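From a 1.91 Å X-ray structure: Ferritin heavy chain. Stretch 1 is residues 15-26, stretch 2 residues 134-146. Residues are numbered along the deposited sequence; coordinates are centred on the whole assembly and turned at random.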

# COMPACT_ATOMS: atom_id res chain seq x y z
N ILE M 15 52.82 -17.49 -16.56
CA ILE M 15 53.40 -17.05 -15.27
C ILE M 15 54.64 -16.25 -15.62
O ILE M 15 55.67 -16.81 -15.94
CB ILE M 15 53.76 -18.29 -14.41
CG1 ILE M 15 52.50 -19.16 -14.24
CG2 ILE M 15 54.32 -17.86 -13.05
CD1 ILE M 15 52.72 -20.44 -13.43
N THR M 16 54.55 -14.93 -15.51
CA THR M 16 55.64 -14.08 -15.98
C THR M 16 56.36 -13.12 -15.05
O THR M 16 57.27 -12.43 -15.49
CB THR M 16 55.13 -13.23 -17.15
OG1 THR M 16 54.00 -12.47 -16.69
CG2 THR M 16 54.65 -14.12 -18.31
N MET M 17 55.97 -13.03 -13.78
CA MET M 17 56.66 -12.08 -12.92
C MET M 17 58.14 -12.41 -12.79
O MET M 17 58.52 -13.59 -12.77
CB MET M 17 56.04 -12.06 -11.52
CG MET M 17 54.68 -11.36 -11.47
SD MET M 17 54.11 -11.16 -9.75
CE MET M 17 55.36 -10.04 -9.11
N HIS M 18 58.98 -11.39 -12.72
CA HIS M 18 60.42 -11.63 -12.56
C HIS M 18 60.82 -11.49 -11.11
O HIS M 18 60.10 -10.89 -10.29
CB HIS M 18 61.23 -10.70 -13.48
CG HIS M 18 61.33 -11.21 -14.88
ND1 HIS M 18 60.22 -11.63 -15.60
CD2 HIS M 18 62.40 -11.41 -15.68
CE1 HIS M 18 60.61 -12.07 -16.78
NE2 HIS M 18 61.92 -11.95 -16.86
N ARG M 19 61.98 -12.05 -10.78
CA ARG M 19 62.47 -12.10 -9.42
C ARG M 19 62.61 -10.82 -8.62
O ARG M 19 62.19 -10.76 -7.46
CB ARG M 19 63.81 -12.87 -9.39
CG ARG M 19 64.51 -12.87 -8.04
CD ARG M 19 65.57 -13.97 -7.95
NE ARG M 19 64.96 -15.25 -7.58
CZ ARG M 19 64.62 -15.60 -6.34
NH1 ARG M 19 64.83 -14.77 -5.33
NH2 ARG M 19 64.04 -16.77 -6.12
N SER M 20 63.22 -9.80 -9.20
CA SER M 20 63.40 -8.57 -8.44
C SER M 20 62.04 -7.97 -8.03
O SER M 20 61.84 -7.55 -6.88
CB SER M 20 64.20 -7.57 -9.27
OG SER M 20 64.28 -6.32 -8.60
N CYS M 21 61.12 -7.94 -8.97
CA CYS M 21 59.78 -7.41 -8.70
C CYS M 21 59.06 -8.28 -7.66
O CYS M 21 58.49 -7.78 -6.69
CB CYS M 21 59.00 -7.37 -10.02
SG CYS M 21 57.28 -6.81 -9.88
N ARG M 22 59.12 -9.60 -7.84
CA ARG M 22 58.47 -10.49 -6.90
C ARG M 22 59.05 -10.34 -5.49
O ARG M 22 58.31 -10.32 -4.51
CB ARG M 22 58.58 -11.94 -7.37
CG ARG M 22 57.73 -12.91 -6.56
CD ARG M 22 57.71 -14.30 -7.19
NE ARG M 22 59.06 -14.83 -7.33
CZ ARG M 22 59.68 -15.03 -8.48
NH1 ARG M 22 59.08 -14.75 -9.63
NH2 ARG M 22 60.93 -15.48 -8.49
N ASN M 23 60.37 -10.24 -5.38
CA ASN M 23 60.97 -10.09 -4.07
C ASN M 23 60.58 -8.76 -3.42
O ASN M 23 60.40 -8.70 -2.20
CB ASN M 23 62.51 -10.22 -4.14
CG ASN M 23 62.95 -11.67 -4.35
OD1 ASN M 23 62.17 -12.60 -4.11
ND2 ASN M 23 64.19 -11.87 -4.78
N SER M 24 60.47 -7.69 -4.21
CA SER M 24 60.06 -6.41 -3.63
C SER M 24 58.61 -6.50 -3.13
O SER M 24 58.27 -5.90 -2.12
CB SER M 24 60.15 -5.27 -4.67
OG SER M 24 61.50 -4.99 -4.96
N MET M 25 57.77 -7.24 -3.85
CA MET M 25 56.38 -7.42 -3.42
C MET M 25 56.33 -8.21 -2.11
O MET M 25 55.55 -7.88 -1.21
CB MET M 25 55.58 -8.18 -4.49
CG MET M 25 55.20 -7.32 -5.69
SD MET M 25 53.81 -6.21 -5.28
CE MET M 25 52.42 -7.40 -5.42
N ARG M 26 57.16 -9.25 -1.99
CA ARG M 26 57.19 -10.06 -0.77
C ARG M 26 57.61 -9.19 0.42
O ARG M 26 57.08 -9.32 1.53
CB ARG M 26 58.15 -11.25 -0.92
CG ARG M 26 57.68 -12.31 -1.96
CD ARG M 26 58.74 -13.43 -2.13
NE ARG M 26 58.95 -14.11 -0.86
CZ ARG M 26 58.29 -15.20 -0.47
NH1 ARG M 26 57.39 -15.75 -1.26
NH2 ARG M 26 58.51 -15.70 0.74
N SER M 134 65.48 -4.67 -16.51
CA SER M 134 65.83 -4.66 -17.93
C SER M 134 65.22 -5.80 -18.74
O SER M 134 65.02 -5.67 -19.95
CB SER M 134 67.36 -4.66 -18.10
OG SER M 134 67.94 -5.80 -17.47
N GLU M 135 64.89 -6.91 -18.08
CA GLU M 135 64.32 -8.04 -18.80
C GLU M 135 62.79 -8.05 -18.89
O GLU M 135 62.24 -8.73 -19.76
CB GLU M 135 64.75 -9.35 -18.14
CG GLU M 135 66.25 -9.57 -18.10
CD GLU M 135 66.62 -10.80 -17.29
OE1 GLU M 135 66.32 -10.82 -16.07
OE2 GLU M 135 67.20 -11.74 -17.87
N PHE M 136 62.11 -7.32 -18.02
CA PHE M 136 60.64 -7.37 -18.03
C PHE M 136 60.04 -6.19 -17.28
O PHE M 136 60.22 -6.07 -16.07
CB PHE M 136 60.20 -8.68 -17.36
CG PHE M 136 58.73 -8.99 -17.50
CD1 PHE M 136 58.24 -9.64 -18.63
CD2 PHE M 136 57.83 -8.66 -16.48
CE1 PHE M 136 56.87 -9.97 -18.75
CE2 PHE M 136 56.47 -8.97 -16.58
CZ PHE M 136 55.98 -9.63 -17.72
N ASN M 137 59.35 -5.32 -18.00
CA ASN M 137 58.68 -4.16 -17.40
C ASN M 137 57.29 -4.70 -17.05
O ASN M 137 56.50 -5.01 -17.95
CB ASN M 137 58.57 -3.04 -18.43
CG ASN M 137 57.89 -1.79 -17.88
OD1 ASN M 137 57.07 -1.87 -16.96
ND2 ASN M 137 58.22 -0.63 -18.46
N ASP M 138 56.97 -4.84 -15.77
CA ASP M 138 55.66 -5.38 -15.41
C ASP M 138 54.60 -4.29 -15.42
O ASP M 138 54.19 -3.78 -14.37
CB ASP M 138 55.73 -6.04 -14.03
CG ASP M 138 54.70 -7.14 -13.87
OD1 ASP M 138 53.51 -6.89 -14.22
OD2 ASP M 138 55.07 -8.24 -13.42
N TYR M 139 54.13 -3.94 -16.62
CA TYR M 139 53.17 -2.85 -16.77
C TYR M 139 51.95 -2.93 -15.87
O TYR M 139 51.56 -1.95 -15.24
CB TYR M 139 52.67 -2.78 -18.22
CG TYR M 139 53.77 -2.58 -19.24
CD1 TYR M 139 54.12 -3.60 -20.13
CD2 TYR M 139 54.46 -1.37 -19.32
CE1 TYR M 139 55.12 -3.42 -21.08
CE2 TYR M 139 55.47 -1.17 -20.27
CZ TYR M 139 55.79 -2.21 -21.15
OH TYR M 139 56.76 -2.02 -22.11
N HIS M 140 51.33 -4.11 -15.82
CA HIS M 140 50.12 -4.25 -15.04
C HIS M 140 50.30 -4.08 -13.54
O HIS M 140 49.50 -3.39 -12.90
CB HIS M 140 49.45 -5.59 -15.34
CG HIS M 140 48.11 -5.74 -14.67
ND1 HIS M 140 47.94 -6.44 -13.50
CD2 HIS M 140 46.90 -5.23 -14.99
CE1 HIS M 140 46.68 -6.35 -13.12
NE2 HIS M 140 46.02 -5.62 -14.01
N LEU M 141 51.33 -4.69 -12.97
CA LEU M 141 51.54 -4.54 -11.53
C LEU M 141 51.91 -3.09 -11.19
O LEU M 141 51.45 -2.54 -10.20
CB LEU M 141 52.63 -5.50 -11.02
CG LEU M 141 53.01 -5.37 -9.52
CD1 LEU M 141 51.76 -5.40 -8.63
CD2 LEU M 141 53.96 -6.51 -9.15
N VAL M 142 52.75 -2.47 -12.02
CA VAL M 142 53.13 -1.08 -11.78
C VAL M 142 51.86 -0.21 -11.74
O VAL M 142 51.69 0.65 -10.87
CB VAL M 142 54.09 -0.59 -12.89
CG1 VAL M 142 54.22 0.95 -12.87
CG2 VAL M 142 55.47 -1.25 -12.67
N ASP M 143 50.97 -0.45 -12.69
CA ASP M 143 49.71 0.29 -12.79
C ASP M 143 48.83 0.05 -11.56
O ASP M 143 48.21 0.97 -11.03
CB ASP M 143 48.95 -0.16 -14.04
CG ASP M 143 47.57 0.48 -14.14
OD1 ASP M 143 47.54 1.65 -14.52
OD2 ASP M 143 46.55 -0.17 -13.83
N TYR M 144 48.77 -1.20 -11.11
CA TYR M 144 47.98 -1.56 -9.93
C TYR M 144 48.51 -0.86 -8.68
O TYR M 144 47.75 -0.29 -7.89
CB TYR M 144 48.02 -3.07 -9.74
CG TYR M 144 47.23 -3.56 -8.55
CD1 TYR M 144 45.86 -3.32 -8.46
CD2 TYR M 144 47.84 -4.29 -7.53
CE1 TYR M 144 45.11 -3.80 -7.38
CE2 TYR M 144 47.10 -4.77 -6.44
CZ TYR M 144 45.74 -4.53 -6.38
OH TYR M 144 45.00 -5.01 -5.33
N LEU M 145 49.82 -0.90 -8.48
CA LEU M 145 50.42 -0.26 -7.31
C LEU M 145 50.24 1.26 -7.36
O LEU M 145 50.06 1.91 -6.34
CB LEU M 145 51.92 -0.58 -7.22
CG LEU M 145 52.23 -2.06 -6.93
CD1 LEU M 145 53.72 -2.31 -7.07
CD2 LEU M 145 51.74 -2.42 -5.53
N THR M 146 50.31 1.82 -8.56
CA THR M 146 50.19 3.26 -8.70
C THR M 146 48.75 3.76 -8.51
O THR M 146 48.50 4.68 -7.74
CB THR M 146 50.68 3.73 -10.09
OG1 THR M 146 52.05 3.34 -10.27
CG2 THR M 146 50.58 5.25 -10.21
O HOH W 1 57.73 -8.86 -12.78

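Each stretch is a loop that runs into a helix. Helices 19-26 and 139-146 run in broadly the same direction, their axes 27° apart and 12.3 Å at closest approach. The loops come closer: CA of His 18 lies 6.9 Å from CA of Phe 136, and CA of Met 17 lies 7.2 Å from CA of Asp 138. About 443 Å² is buried in all, without one direct hydrogen bond between the stretches.

The wide helix spacing is filled by apolar side chains, with Leu 141 at the centre. Its CD2 is 3.4 Å from Cys 21 SG, 3.8 Å from Met 17 CE and 3.8 Å from Met 25 CG, so a single methyl serves three neighbours. Cys 21 and Met 25, four residues apart, both point toward the partner, as one face of a helix allows. Met 17 starts away from it, yet its flexible chain brings the methyl back. One turn beyond Leu 141, Leu 145 extends the seam, its CD1 4.3 Å from Met 25 SD.

Among the loops the contact is aromatic. The rings of His 18 and Phe 136 are nearly parallel, at 5°, but slid apart, with centroids 4.9 Å from each other. With the rings slid apart, Phe 136 CB lies over the imidazole face, 3.5 Å from the His 18 ring centroid, a CH-pi contact, while Thr 16 O lies over a face of the phenyl ring. Thr 16 O also accepts a hydrogen bond from His 18 ND1 at 3.1 Å.

Polar linkage is left to water. Water 1 accepts from His 18 N at 2.8 Å and donates to Asp 138 OD2 at 2.8 Å, joining the two N-cap residues. Asp 138 OD1 meanwhile accepts a weak capping bond from Leu 141 N, at 3.3 Å.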